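Local atomic coordinates of ORF112 (Cyprinid herpesvirus 3, PDB entry 4WCG), a protein that binds left-handed Z-DNA through its C-terminal Zalpha domain, the part described here, and probably recognises Z-form nucleic acids in opposing innate immunity. Residues 75-80 / 92-97; 45-50 / 82-87. One frame throughout, in Å; residues are numbered along the deposited sequence.

Interaction 1. Residues 75-80 / 92-97; sequences HLYRMS and PVWYLP. With nucleotides of chain D.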
ATOM      1  N   HIS A  75       0.859  -7.605  -7.546  1.00 18.73           N
ATOM      2  CA  HIS A  75      -0.480  -7.662  -6.967  1.00 18.65           C
ATOM      3  C   HIS A  75      -0.479  -7.359  -5.463  1.00 19.25           C
ATOM      4  O   HIS A  75      -1.366  -6.651  -4.981  1.00 19.09           O
ATOM      5  CB  HIS A  75      -1.128  -9.017  -7.259  1.00 19.01           C
ATOM      6  CG  HIS A  75      -1.541  -9.186  -8.687  1.00 23.14           C
ATOM      7  ND1 HIS A  75      -0.636  -9.376  -9.712  1.00 23.58           N
ATOM      8  CD2 HIS A  75      -2.766  -9.185  -9.263  1.00 25.63           C
ATOM      9  CE1 HIS A  75      -1.289  -9.492 -10.855  1.00 27.31           C
ATOM     10  NE2 HIS A  75      -2.583  -9.378 -10.611  1.00 29.52           N
ATOM     11  N   LEU A  76       0.506  -7.871  -4.722  1.00 17.81           N
ATOM     12  CA  LEU A  76       0.602  -7.579  -3.284  1.00 16.26           C
ATOM     13  C   LEU A  76       0.701  -6.084  -3.033  1.00 17.52           C
ATOM     14  O   LEU A  76      -0.017  -5.516  -2.198  1.00 18.09           O
ATOM     15  CB  LEU A  76       1.821  -8.271  -2.651  1.00 16.46           C
ATOM     16  CG  LEU A  76       1.700  -9.779  -2.432  1.00 15.49           C
ATOM     17  CD1 LEU A  76       3.082 -10.386  -2.162  1.00 19.69           C
ATOM     18  CD2 LEU A  76       0.768 -10.042  -1.240  1.00 18.14           C
ATOM     19  N   TYR A  77       1.605  -5.423  -3.747  1.00 16.96           N
ATOM     20  CA  TYR A  77       1.784  -4.002  -3.503  1.00 17.21           C
ATOM     21  C   TYR A  77       0.542  -3.197  -3.890  1.00 19.06           C
ATOM     22  O   TYR A  77       0.182  -2.256  -3.194  1.00 19.94           O
ATOM     23  CB  TYR A  77       3.026  -3.483  -4.231  1.00 17.07           C
ATOM     24  CG  TYR A  77       4.314  -3.763  -3.469  1.00 17.91           C
ATOM     25  CD1 TYR A  77       4.991  -4.972  -3.619  1.00 17.97           C
ATOM     26  CD2 TYR A  77       4.816  -2.835  -2.576  1.00 16.39           C
ATOM     27  CE1 TYR A  77       6.159  -5.222  -2.920  1.00 15.47           C
ATOM     28  CE2 TYR A  77       5.973  -3.071  -1.868  1.00 17.70           C
ATOM     29  CZ  TYR A  77       6.643  -4.271  -2.041  1.00 16.43           C
ATOM     30  OH  TYR A  77       7.797  -4.483  -1.324  1.00 18.23           O
ATOM     31  N   ARG A  78      -0.128  -3.549  -4.983  1.00 17.83           N
ATOM     32  CA  ARG A  78      -1.342  -2.813  -5.299  1.00 18.88           C
ATOM     33  C   ARG A  78      -2.444  -3.067  -4.261  1.00 19.99           C
ATOM     34  O   ARG A  78      -3.172  -2.134  -3.902  1.00 21.26           O
ATOM     35  CB  ARG A  78      -1.813  -3.148  -6.703  1.00 21.06           C
ATOM     36  CG  ARG A  78      -0.874  -2.579  -7.781  1.00 26.93           C
ATOM     37  CD  ARG A  78      -0.611  -1.058  -7.646  1.00 29.89           C
ATOM     38  NE  ARG A  78       0.133  -0.538  -8.795  1.00 31.15           N
ATOM     39  CZ  ARG A  78       0.501   0.734  -8.974  1.00 36.96           C
ATOM     40  NH1 ARG A  78       0.209   1.673  -8.069  1.00 34.62           N
ATOM     41  NH2 ARG A  78       1.165   1.075 -10.074  1.00 31.61           N
ATOM     42  N   MET A  79      -2.560  -4.307  -3.770  1.00 19.67           N
ATOM     43  CA  MET A  79      -3.550  -4.590  -2.711  1.00 19.13           C
ATOM     44  C   MET A  79      -3.218  -3.865  -1.412  1.00 19.97           C
ATOM     45  O   MET A  79      -4.123  -3.531  -0.634  1.00 23.35           O
ATOM     46  CB  MET A  79      -3.666  -6.091  -2.442  1.00 19.07           C
ATOM     47  CG  MET A  79      -4.599  -6.768  -3.434  1.00 19.82           C
ATOM     48  SD  MET A  79      -5.063  -8.438  -2.949  1.00 22.59           S
ATOM     49  CE  MET A  79      -3.489  -9.290  -3.144  1.00 23.23           C
ATOM     50  N   SER A  80      -1.938  -3.611  -1.166  1.00 18.73           N
ATOM     51  CA  SER A  80      -1.561  -2.952   0.072  1.00 17.99           C
ATOM     52  C   SER A  80      -2.032  -1.490   0.068  1.00 19.54           C
ATOM     53  O   SER A  80      -2.240  -0.901   1.123  1.00 20.52           O
ATOM     54  CB  SER A  80      -0.046  -3.028   0.297  1.00 23.16           C
ATOM     55  OG  SER A  80       0.665  -2.110  -0.522  1.00 22.66           O
ATOM     56  N   PRO A  92      10.137  -7.909   3.640  1.00 22.38           N
ATOM     57  CA  PRO A  92       9.177  -8.252   2.587  1.00 22.35           C
ATOM     58  C   PRO A  92       8.371  -9.477   2.984  1.00 21.18           C
ATOM     59  O   PRO A  92       8.438 -10.542   2.368  1.00 22.59           O
ATOM     60  CB  PRO A  92      10.070  -8.537   1.378  1.00 22.87           C
ATOM     61  CG  PRO A  92      11.328  -9.084   2.001  1.00 25.59           C
ATOM     62  CD  PRO A  92      11.512  -8.288   3.271  1.00 24.78           C
ATOM     63  N   VAL A  93       7.595  -9.294   4.039  1.00 19.30           N
ATOM     64  CA  VAL A  93       6.749 -10.344   4.588  1.00 21.96           C
ATOM     65  C   VAL A  93       5.327  -9.782   4.660  1.00 20.81           C
ATOM     66  O   VAL A  93       5.147  -8.604   4.975  1.00 21.46           O
ATOM     67  CB  VAL A  93       7.300 -10.789   5.956  1.00 25.36           C
ATOM     68  CG1 VAL A  93       6.243 -11.412   6.818  1.00 32.14           C
ATOM     69  CG2 VAL A  93       8.502 -11.720   5.741  1.00 29.73           C
ATOM     70  N   TRP A  94       4.322 -10.599   4.350  1.00 18.88           N
ATOM     71  CA  TRP A  94       2.972 -10.085   4.101  1.00 19.18           C
ATOM     72  C   TRP A  94       1.913 -10.695   5.012  1.00 21.09           C
ATOM     73  O   TRP A  94       1.907 -11.907   5.295  1.00 19.67           O
ATOM     74  CB  TRP A  94       2.580 -10.322   2.635  1.00 19.31           C
ATOM     75  CG  TRP A  94       3.496  -9.572   1.719  1.00 17.12           C
ATOM     76  CD1 TRP A  94       4.704  -9.996   1.207  1.00 19.62           C
ATOM     77  CD2 TRP A  94       3.313  -8.236   1.244  1.00 16.74           C
ATOM     78  NE1 TRP A  94       5.262  -9.007   0.451  1.00 19.60           N
ATOM     79  CE2 TRP A  94       4.432  -7.916   0.445  1.00 19.84           C
ATOM     80  CE3 TRP A  94       2.307  -7.281   1.406  1.00 20.04           C
ATOM     81  CZ2 TRP A  94       4.561  -6.677  -0.194  1.00 20.36           C
ATOM     82  CZ3 TRP A  94       2.439  -6.063   0.790  1.00 18.93           C
ATOM     83  CH2 TRP A  94       3.559  -5.768  -0.012  1.00 21.67           C
ATOM     84  N   TYR A  95       1.006  -9.828   5.448  1.00 20.15           N
ATOM     85  CA  TYR A  95      -0.065 -10.199   6.349  1.00 19.09           C
ATOM     86  C   TYR A  95      -1.431  -9.867   5.780  1.00 18.94           C
ATOM     87  O   TYR A  95      -1.593  -8.982   4.946  1.00 18.99           O
ATOM     88  CB  TYR A  95       0.102  -9.491   7.696  1.00 19.30           C
ATOM     89  CG  TYR A  95       1.436  -9.744   8.330  1.00 22.25           C
ATOM     90  CD1 TYR A  95       1.662 -10.881   9.102  1.00 22.81           C
ATOM     91  CD2 TYR A  95       2.471  -8.837   8.168  1.00 24.94           C
ATOM     92  CE1 TYR A  95       2.906 -11.107   9.671  1.00 24.82           C
ATOM     93  CE2 TYR A  95       3.708  -9.050   8.741  1.00 29.05           C
ATOM     94  CZ  TYR A  95       3.916 -10.186   9.491  1.00 24.93           C
ATOM     95  OH  TYR A  95       5.148 -10.382  10.067  1.00 27.57           O
ATOM     96  N   LEU A  96      -2.424 -10.562   6.303  1.00 24.04           N
ATOM     97  CA  LEU A  96      -3.802 -10.320   5.950  1.00 25.75           C
ATOM     98  C   LEU A  96      -4.498  -9.652   7.132  1.00 32.61           C
ATOM     99  O   LEU A  96      -4.722 -10.314   8.145  1.00 37.13           O
ATOM    100  CB  LEU A  96      -4.464 -11.660   5.605  1.00 26.16           C
ATOM    101  CG  LEU A  96      -5.877 -11.737   5.048  1.00 30.66           C
ATOM    102  CD1 LEU A  96      -5.930 -11.171   3.652  1.00 37.00           C
ATOM    103  CD2 LEU A  96      -6.348 -13.188   5.077  1.00 32.60           C
ATOM    104  N   PRO A  97      -4.840  -8.355   7.017  1.00 26.00           N
ATOM    105  CA  PRO A  97      -5.537  -7.642   8.104  1.00 33.97           C
ATOM    106  C   PRO A  97      -6.894  -8.256   8.436  1.00 35.29           C
ATOM    107  O   PRO A  97      -7.524  -8.751   7.501  1.00 37.00           O
ATOM    108  CB  PRO A  97      -5.721  -6.223   7.548  1.00 33.53           C
ATOM    109  CG  PRO A  97      -4.699  -6.092   6.466  1.00 40.25           C
ATOM    110  CD  PRO A  97      -4.561  -7.465   5.874  1.00 32.12           C
TER
ATOM    111  P    DG D   5      10.243  -8.323  -7.900  1.00 18.01           P
ATOM    112  OP1  DG D   5      10.225  -9.277  -6.816  1.00 19.71           O
ATOM    113  OP2  DG D   5      10.645  -8.772  -9.210  1.00 19.84           O
ATOM    114  O5'  DG D   5       8.801  -7.684  -7.960  1.00 18.08           O
ATOM    115  C5'  DG D   5       8.527  -6.659  -8.875  1.00 18.63           C
ATOM    116  C4'  DG D   5       7.150  -6.091  -8.638  1.00 17.00           C
ATOM    117  O4'  DG D   5       7.072  -5.516  -7.326  1.00 18.33           O
ATOM    118  C3'  DG D   5       6.783  -4.977  -9.608  1.00 19.33           C
ATOM    119  O3'  DG D   5       6.001  -5.568 -10.626  1.00 22.47           O
ATOM    120  C2'  DG D   5       5.985  -4.000  -8.764  1.00 19.69           C
ATOM    121  C1'  DG D   5       6.377  -4.289  -7.332  1.00 18.71           C
ATOM    122  N9   DG D   5       7.212  -3.303  -6.655  1.00 19.80           N
ATOM    123  C8   DG D   5       6.988  -2.787  -5.410  1.00 20.33           C
ATOM    124  N7   DG D   5       7.925  -1.977  -5.015  1.00 18.96           N
ATOM    125  C5   DG D   5       8.825  -1.959  -6.065  1.00 17.95           C
ATOM    126  C6   DG D   5      10.033  -1.250  -6.215  1.00 17.83           C
ATOM    127  O6   DG D   5      10.560  -0.473  -5.436  1.00 19.28           O
ATOM    128  N1   DG D   5      10.643  -1.540  -7.425  1.00 16.81           N
ATOM    129  C2   DG D   5      10.145  -2.389  -8.374  1.00 16.58           C
ATOM    130  N2   DG D   5      10.873  -2.530  -9.477  1.00 16.70           N
ATOM    131  N3   DG D   5       9.010  -3.047  -8.249  1.00 17.11           N
ATOM    132  C4   DG D   5       8.404  -2.782  -7.081  1.00 17.30           C
ATOM    133  P    DC D   4      10.446  -6.558  -2.270  1.00 17.07           P
ATOM    134  OP1  DC D   4       9.013  -6.730  -1.986  1.00 18.09           O
ATOM    135  OP2  DC D   4      11.275  -7.752  -2.481  1.00 18.85           O
ATOM    136  O5'  DC D   4      10.611  -5.573  -3.522  1.00 19.37           O
ATOM    137  C5'  DC D   4       9.635  -5.540  -4.533  1.00 18.25           C
ATOM    138  C4'  DC D   4      10.302  -5.536  -5.900  1.00 16.99           C
ATOM    139  O4'  DC D   4      11.046  -4.294  -6.078  1.00 17.49           O
ATOM    140  C3'  DC D   4      11.308  -6.671  -6.136  1.00 17.63           C
ATOM    141  O3'  DC D   4      11.201  -7.130  -7.489  1.00 18.04           O
ATOM    142  C2'  DC D   4      12.648  -5.973  -5.917  1.00 16.76           C
ATOM    143  C1'  DC D   4      12.354  -4.602  -6.518  1.00 16.84           C
ATOM    144  N1   DC D   4      13.271  -3.548  -6.037  1.00 16.26           N
ATOM    145  C2   DC D   4      14.384  -3.205  -6.789  1.00 16.81           C
ATOM    146  O2   DC D   4      14.582  -3.799  -7.856  1.00 17.46           O
ATOM    147  N3   DC D   4      15.224  -2.239  -6.332  1.00 17.64           N
ATOM    148  C4   DC D   4      14.965  -1.632  -5.170  1.00 16.39           C
ATOM    149  N4   DC D   4      15.810  -0.686  -4.750  1.00 19.92           N
ATOM    150  C5   DC D   4      13.832  -1.979  -4.380  1.00 18.77           C
ATOM    151  C6   DC D   4      13.015  -2.923  -4.848  1.00 16.29           C
ATOM    152  P    DG D   3      15.435  -8.802   1.077  1.00 23.40           P
ATOM    153  OP1  DG D   3      16.030  -8.921   2.434  1.00 24.98           O
ATOM    154  OP2  DG D   3      14.732  -9.950   0.474  1.00 24.07           O
ATOM    155  O5'  DG D   3      14.481  -7.542   1.095  1.00 20.81           O
ATOM    156  C5'  DG D   3      13.817  -7.143  -0.100  1.00 19.86           C
ATOM    157  C4'  DG D   3      13.074  -5.853   0.139  1.00 16.91           C
ATOM    158  O4'  DG D   3      14.015  -4.858   0.583  1.00 20.12           O
ATOM    159  C3'  DG D   3      12.398  -5.283  -1.094  1.00 18.45           C
ATOM    160  O3'  DG D   3      11.045  -5.666  -1.091  1.00 17.23           O
ATOM    161  C2'  DG D   3      12.534  -3.774  -0.926  1.00 19.39           C
ATOM    162  C1'  DG D   3      13.704  -3.596   0.037  1.00 20.57           C
ATOM    163  N9   DG D   3      14.913  -3.059  -0.581  1.00 19.30           N
ATOM    164  C8   DG D   3      15.637  -1.973  -0.158  1.00 20.16           C
ATOM    165  N7   DG D   3      16.688  -1.727  -0.892  1.00 20.62           N
ATOM    166  C5   DG D   3      16.661  -2.717  -1.871  1.00 18.83           C
ATOM    167  C6   DG D   3      17.539  -2.952  -2.951  1.00 18.64           C
ATOM    168  O6   DG D   3      18.566  -2.328  -3.256  1.00 22.72           O
ATOM    169  N1   DG D   3      17.136  -4.049  -3.719  1.00 16.48           N
ATOM    170  C2   DG D   3      16.041  -4.822  -3.444  1.00 16.66           C
ATOM    171  N2   DG D   3      15.816  -5.850  -4.268  1.00 16.83           N
ATOM    172  N3   DG D   3      15.217  -4.615  -2.438  1.00 17.12           N
ATOM    173  C4   DG D   3      15.576  -3.541  -1.697  1.00 18.44           C
TER
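Tyr77, on the recognition helix 69-81 of this winged helix-turn-helix Zalpha domain, and Trp94, on the second strand of the wing, meet here as the aromatic pair that Zalpha domains use to read Z-DNA. The two rings form a T-shaped stack: the benzo edge of Trp94 points into the face of Tyr77, with centroids 4.9 Å apart and planes at 79°. The closest atoms of the pair are Tyr77 CE1 and Trp94 CZ2, at 3.5 Å. With CG of Trp94 anti to its carbonyl carbon (chi1 -63°), the indole reaches across to helix 69-81, its six-membered ring against Tyr77.

Apolar contacts fix the indole from another direction. Leu76 lies against one indole face, CD1 over the five-membered ring and CD2 on the same side at the rim; CD1 makes a CH-pi contact 3.7 Å from the centroid of the Trp94 five-membered ring, almost on the ring normal. One helical turn further on, Ser80 CB touches the far edge of the six-membered ring at Trp94 CZ3 (4.0 Å), while its hydroxyl turns back to the helix and donates to Tyr77 O at 2.7 Å. Lys87, on the neighbouring strand, also packs on both aromatics.

The nucleic acid takes the other side of the tyrosine. Opposite Trp94, the guanine of DG5 of chain D brings C8 over the centre of the phenol, so that the ring lies between indole and base; a purine edge exposed at C8 is a hallmark of the syn guanosines of Z-DNA. Two nucleotides to the 5' side of DG5, DG3 of chain D sets O5' 3.6 Å from Pro92 CG. At the rim of the phenol, near its plane, Tyr77 OH donates a hydrogen bond of 2.6 Å to OP1 of DC4 of chain D.

Interaction 2. Residues 45-50 / 82-87; sequences KILAYL and DGRVRK. With SO4 (sulfate ion), chain E.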
ATOM      1  N   LYS A  45      -6.580 -15.224  -5.173  1.00 28.47           N
ATOM      2  CA  LYS A  45      -5.736 -16.387  -4.919  1.00 28.42           C
ATOM      3  C   LYS A  45      -4.641 -16.057  -3.896  1.00 24.14           C
ATOM      4  O   LYS A  45      -4.305 -16.870  -3.039  1.00 26.71           O
ATOM      5  CB  LYS A  45      -5.119 -16.890  -6.224  1.00 31.26           C
ATOM      6  CG  LYS A  45      -6.151 -17.423  -7.215  1.00 37.16           C
ATOM      7  CD  LYS A  45      -5.520 -17.684  -8.564  1.00 47.72           C
ATOM      8  CE  LYS A  45      -6.528 -18.289  -9.532  1.00 62.66           C
ATOM      9  NZ  LYS A  45      -5.879 -18.718 -10.803  1.00 75.02           N
ATOM     10  N   ILE A  46      -4.079 -14.862  -4.005  1.00 23.89           N
ATOM     11  CA  ILE A  46      -3.042 -14.430  -3.072  1.00 24.49           C
ATOM     12  C   ILE A  46      -3.622 -14.261  -1.666  1.00 25.57           C
ATOM     13  O   ILE A  46      -3.027 -14.686  -0.678  1.00 25.17           O
ATOM     14  CB  ILE A  46      -2.409 -13.120  -3.544  1.00 21.86           C
ATOM     15  CG1 ILE A  46      -1.622 -13.364  -4.832  1.00 21.49           C
ATOM     16  CG2 ILE A  46      -1.495 -12.539  -2.465  1.00 24.25           C
ATOM     17  CD1 ILE A  46      -1.131 -12.092  -5.492  1.00 23.08           C
ATOM     18  N   LEU A  47      -4.800 -13.653  -1.586  1.00 22.80           N
ATOM     19  CA  LEU A  47      -5.472 -13.474  -0.303  1.00 21.87           C
ATOM     20  C   LEU A  47      -5.774 -14.834   0.318  1.00 27.16           C
ATOM     21  O   LEU A  47      -5.683 -15.016   1.537  1.00 27.52           O
ATOM     22  CB  LEU A  47      -6.760 -12.670  -0.480  1.00 23.15           C
ATOM     23  CG  LEU A  47      -6.538 -11.210  -0.877  1.00 23.99           C
ATOM     24  CD1 LEU A  47      -7.862 -10.537  -1.198  1.00 28.86           C
ATOM     25  CD2 LEU A  47      -5.855 -10.460   0.246  1.00 26.02           C
ATOM     26  N   ALA A  48      -6.144 -15.799  -0.516  1.00 25.77           N
ATOM     27  CA  ALA A  48      -6.431 -17.120   0.004  1.00 28.63           C
ATOM     28  C   ALA A  48      -5.195 -17.779   0.601  1.00 27.63           C
ATOM     29  O   ALA A  48      -5.283 -18.430   1.637  1.00 30.45           O
ATOM     30  CB  ALA A  48      -7.023 -17.998  -1.077  1.00 28.15           C
ATOM     31  N   TYR A  49      -4.050 -17.628  -0.062  1.00 25.96           N
ATOM     32  CA  TYR A  49      -2.812 -18.173   0.476  1.00 28.11           C
ATOM     33  C   TYR A  49      -2.526 -17.537   1.837  1.00 26.83           C
ATOM     34  O   TYR A  49      -2.204 -18.227   2.801  1.00 28.50           O
ATOM     35  CB  TYR A  49      -1.640 -17.932  -0.484  1.00 25.60           C
ATOM     36  CG  TYR A  49      -0.334 -18.564  -0.032  1.00 29.11           C
ATOM     37  CD1 TYR A  49       0.487 -17.929   0.893  1.00 27.52           C
ATOM     38  CD2 TYR A  49       0.066 -19.799  -0.521  1.00 37.04           C
ATOM     39  CE1 TYR A  49       1.675 -18.505   1.314  1.00 26.05           C
ATOM     40  CE2 TYR A  49       1.257 -20.382  -0.106  1.00 43.13           C
ATOM     41  CZ  TYR A  49       2.059 -19.726   0.810  1.00 34.60           C
ATOM     42  OH  TYR A  49       3.239 -20.305   1.230  1.00 42.49           O
ATOM     43  N   LEU A  50      -2.665 -16.221   1.916  1.00 26.98           N
ATOM     44  CA  LEU A  50      -2.336 -15.507   3.146  1.00 28.86           C
ATOM     45  C   LEU A  50      -3.250 -15.894   4.296  1.00 30.18           C
ATOM     46  O   LEU A  50      -2.835 -15.883   5.458  1.00 33.49           O
ATOM     47  CB  LEU A  50      -2.395 -13.997   2.916  1.00 26.60           C
ATOM     48  CG  LEU A  50      -1.253 -13.507   2.041  1.00 23.94           C
ATOM     49  CD1 LEU A  50      -1.406 -12.021   1.716  1.00 25.26           C
ATOM     50  CD2 LEU A  50       0.076 -13.767   2.747  1.00 29.91           C
ATOM     51  N   ASP A  82      -4.928  -0.186  -0.714  1.00 23.00           N
ATOM     52  CA  ASP A  82      -6.240  -0.012  -0.104  1.00 26.93           C
ATOM     53  C   ASP A  82      -6.451  -0.928   1.086  1.00 26.47           C
ATOM     54  O   ASP A  82      -7.578  -1.095   1.552  1.00 32.98           O
ATOM     55  CB  ASP A  82      -7.365  -0.208  -1.130  1.00 33.73           C
ATOM     56  CG  ASP A  82      -7.269  -1.521  -1.885  1.00 37.54           C
ATOM     57  OD1 ASP A  82      -6.152  -1.983  -2.165  1.00 39.08           O
ATOM     58  OD2 ASP A  82      -8.334  -2.078  -2.226  1.00 54.75           O
ATOM     59  N   GLY A  83      -5.368  -1.507   1.588  1.00 23.15           N
ATOM     60  CA  GLY A  83      -5.411  -2.223   2.854  1.00 23.02           C
ATOM     61  C   GLY A  83      -5.915  -3.653   2.820  1.00 24.41           C
ATOM     62  O   GLY A  83      -6.275  -4.210   3.862  1.00 28.47           O
ATOM     63  N   ARG A  84      -5.926  -4.264   1.642  1.00 20.77           N
ATOM     64  CA  ARG A  84      -6.345  -5.664   1.543  1.00 20.45           C
ATOM     65  C   ARG A  84      -5.269  -6.631   2.036  1.00 20.28           C
ATOM     66  O   ARG A  84      -5.572  -7.748   2.471  1.00 23.61           O
ATOM     67  CB  ARG A  84      -6.728  -5.997   0.103  1.00 26.28           C
ATOM     68  CG  ARG A  84      -8.006  -5.311  -0.332  1.00 32.34           C
ATOM     69  CD  ARG A  84      -8.277  -5.557  -1.795  1.00 32.39           C
ATOM     70  NE  ARG A  84      -8.920  -6.841  -2.022  1.00 30.33           N
ATOM     71  CZ  ARG A  84      -9.191  -7.329  -3.232  1.00 37.77           C
ATOM     72  NH1 ARG A  84      -8.834  -6.646  -4.313  1.00 33.67           N
ATOM     73  NH2 ARG A  84      -9.797  -8.501  -3.364  1.00 33.20           N
ATOM     74  N   VAL A  85      -4.009  -6.215   1.900  1.00 19.87           N
ATOM     75  CA  VAL A  85      -2.877  -6.887   2.529  1.00 18.52           C
ATOM     76  C   VAL A  85      -2.023  -5.817   3.201  1.00 19.67           C
ATOM     77  O   VAL A  85      -2.179  -4.615   2.935  1.00 20.87           O
ATOM     78  CB  VAL A  85      -2.002  -7.691   1.512  1.00 18.67           C
ATOM     79  CG1 VAL A  85      -2.824  -8.747   0.809  1.00 21.89           C
ATOM     80  CG2 VAL A  85      -1.359  -6.768   0.485  1.00 18.08           C
ATOM     81  N   ARG A  86      -1.104  -6.243   4.051  1.00 20.61           N
ATOM     82  CA  ARG A  86      -0.235  -5.311   4.746  1.00 21.00           C
ATOM     83  C   ARG A  86       1.162  -5.904   4.820  1.00 21.21           C
ATOM     84  O   ARG A  86       1.329  -7.074   5.196  1.00 21.83           O
ATOM     85  CB  ARG A  86      -0.777  -5.021   6.136  1.00 23.38           C
ATOM     86  CG  ARG A  86      -0.068  -3.878   6.844  1.00 24.20           C
ATOM     87  CD  ARG A  86      -0.496  -3.792   8.277  1.00 25.23           C
ATOM     88  NE  ARG A  86      -1.932  -3.575   8.389  1.00 27.15           N
ATOM     89  CZ  ARG A  86      -2.656  -3.912   9.450  1.00 27.31           C
ATOM     90  NH1 ARG A  86      -2.073  -4.497  10.487  1.00 34.73           N
ATOM     91  NH2 ARG A  86      -3.960  -3.677   9.466  1.00 32.84           N
ATOM     92  N   LYS A  87       2.164  -5.108   4.473  1.00 19.75           N
ATOM     93  CA  LYS A  87       3.543  -5.551   4.549  1.00 19.58           C
ATOM     94  C   LYS A  87       4.102  -5.295   5.941  1.00 22.94           C
ATOM     95  O   LYS A  87       3.731  -4.319   6.593  1.00 23.73           O
ATOM     96  CB  LYS A  87       4.386  -4.817   3.497  1.00 22.56           C
ATOM     97  CG  LYS A  87       5.752  -5.415   3.239  1.00 22.40           C
ATOM     98  CD  LYS A  87       6.511  -4.554   2.228  1.00 25.47           C
ATOM     99  CE  LYS A  87       7.162  -3.374   2.916  1.00 26.60           C
ATOM    100  NZ  LYS A  87       8.238  -3.825   3.840  1.00 30.29           N
TER
HETATM  101  S   SO4 E 301      -4.509  -1.232   6.823  0.67 33.46           S
HETATM  102  O1  SO4 E 301      -5.579  -2.150   7.210  0.67 44.14           O
HETATM  103  O2  SO4 E 301      -4.190  -0.347   7.949  0.67 35.05           O
HETATM  104  O3  SO4 E 301      -3.302  -1.997   6.473  0.67 23.91           O
HETATM  105  O4  SO4 E 301      -4.963  -0.423   5.694  0.67 31.62           O
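At the margin of the hydrophobic core of the winged helix-turn-helix domain, Leu47 and Leu50 of helix 40-52 meet Arg84 and Val85 in the turn leading from the recognition helix into the wing. Val85 holds CG1 anti to its carbonyl carbon (chi1 -59°), which presents that methyl to both leucines. Leu47 CD2 lies 3.5 Å from Val85 CG1, and Leu50 CD1 approaches the same methyl at 3.7 Å, its side chain crossing the valine at about a right angle. Met79 of the recognition helix packs on both Leu47 and Val85.

The other branch of Leu47 meets a charged group. Its CD1 comes to 3.5 Å from Arg84 NH2, where the bend of the arginine chain at chi3 (82°) brings the guanidinium across the leucine; the charge itself is paired with Glu40 in a salt bridge. Just before Arg84, Gly83 is the C' residue of the Schellman motif that ends the recognition helix. Beyond this apolar patch, a sulfate, probably from the crystallisation liquor, is shared by Arg86 of this chain and Arg86 of the second subunit. In this chain, Arg86 NE donates a nearly straight bond of 2.8 Å to sulfate O3, and NH2 a longer one to O1.

Overall arrangement
Interactions 1 and 2 have centres about 5 Å apart, and both lie about 5 Å from the centre of this small domain. Their segments alternate along the chain: 45-50, then 75-80, 82-87 and finally 92-97. Helix 69-81 runs through the turn into strand 86-87, which pairs antiparallel with strand 94-95 through Tyr95 N to Arg86 O, 2.8 Å. The contacts also touch directly, Leu96 CD1 packing on Leu47 CD2. Interaction 1 sets the recognition helix against the wing at the Z-DNA surface, whereas interaction 2 joins the turn before the wing to helix 40-52; the two contacts thus place helix 69-81, the wing and helix 40-52 round one small core. Both also touch the second subunit.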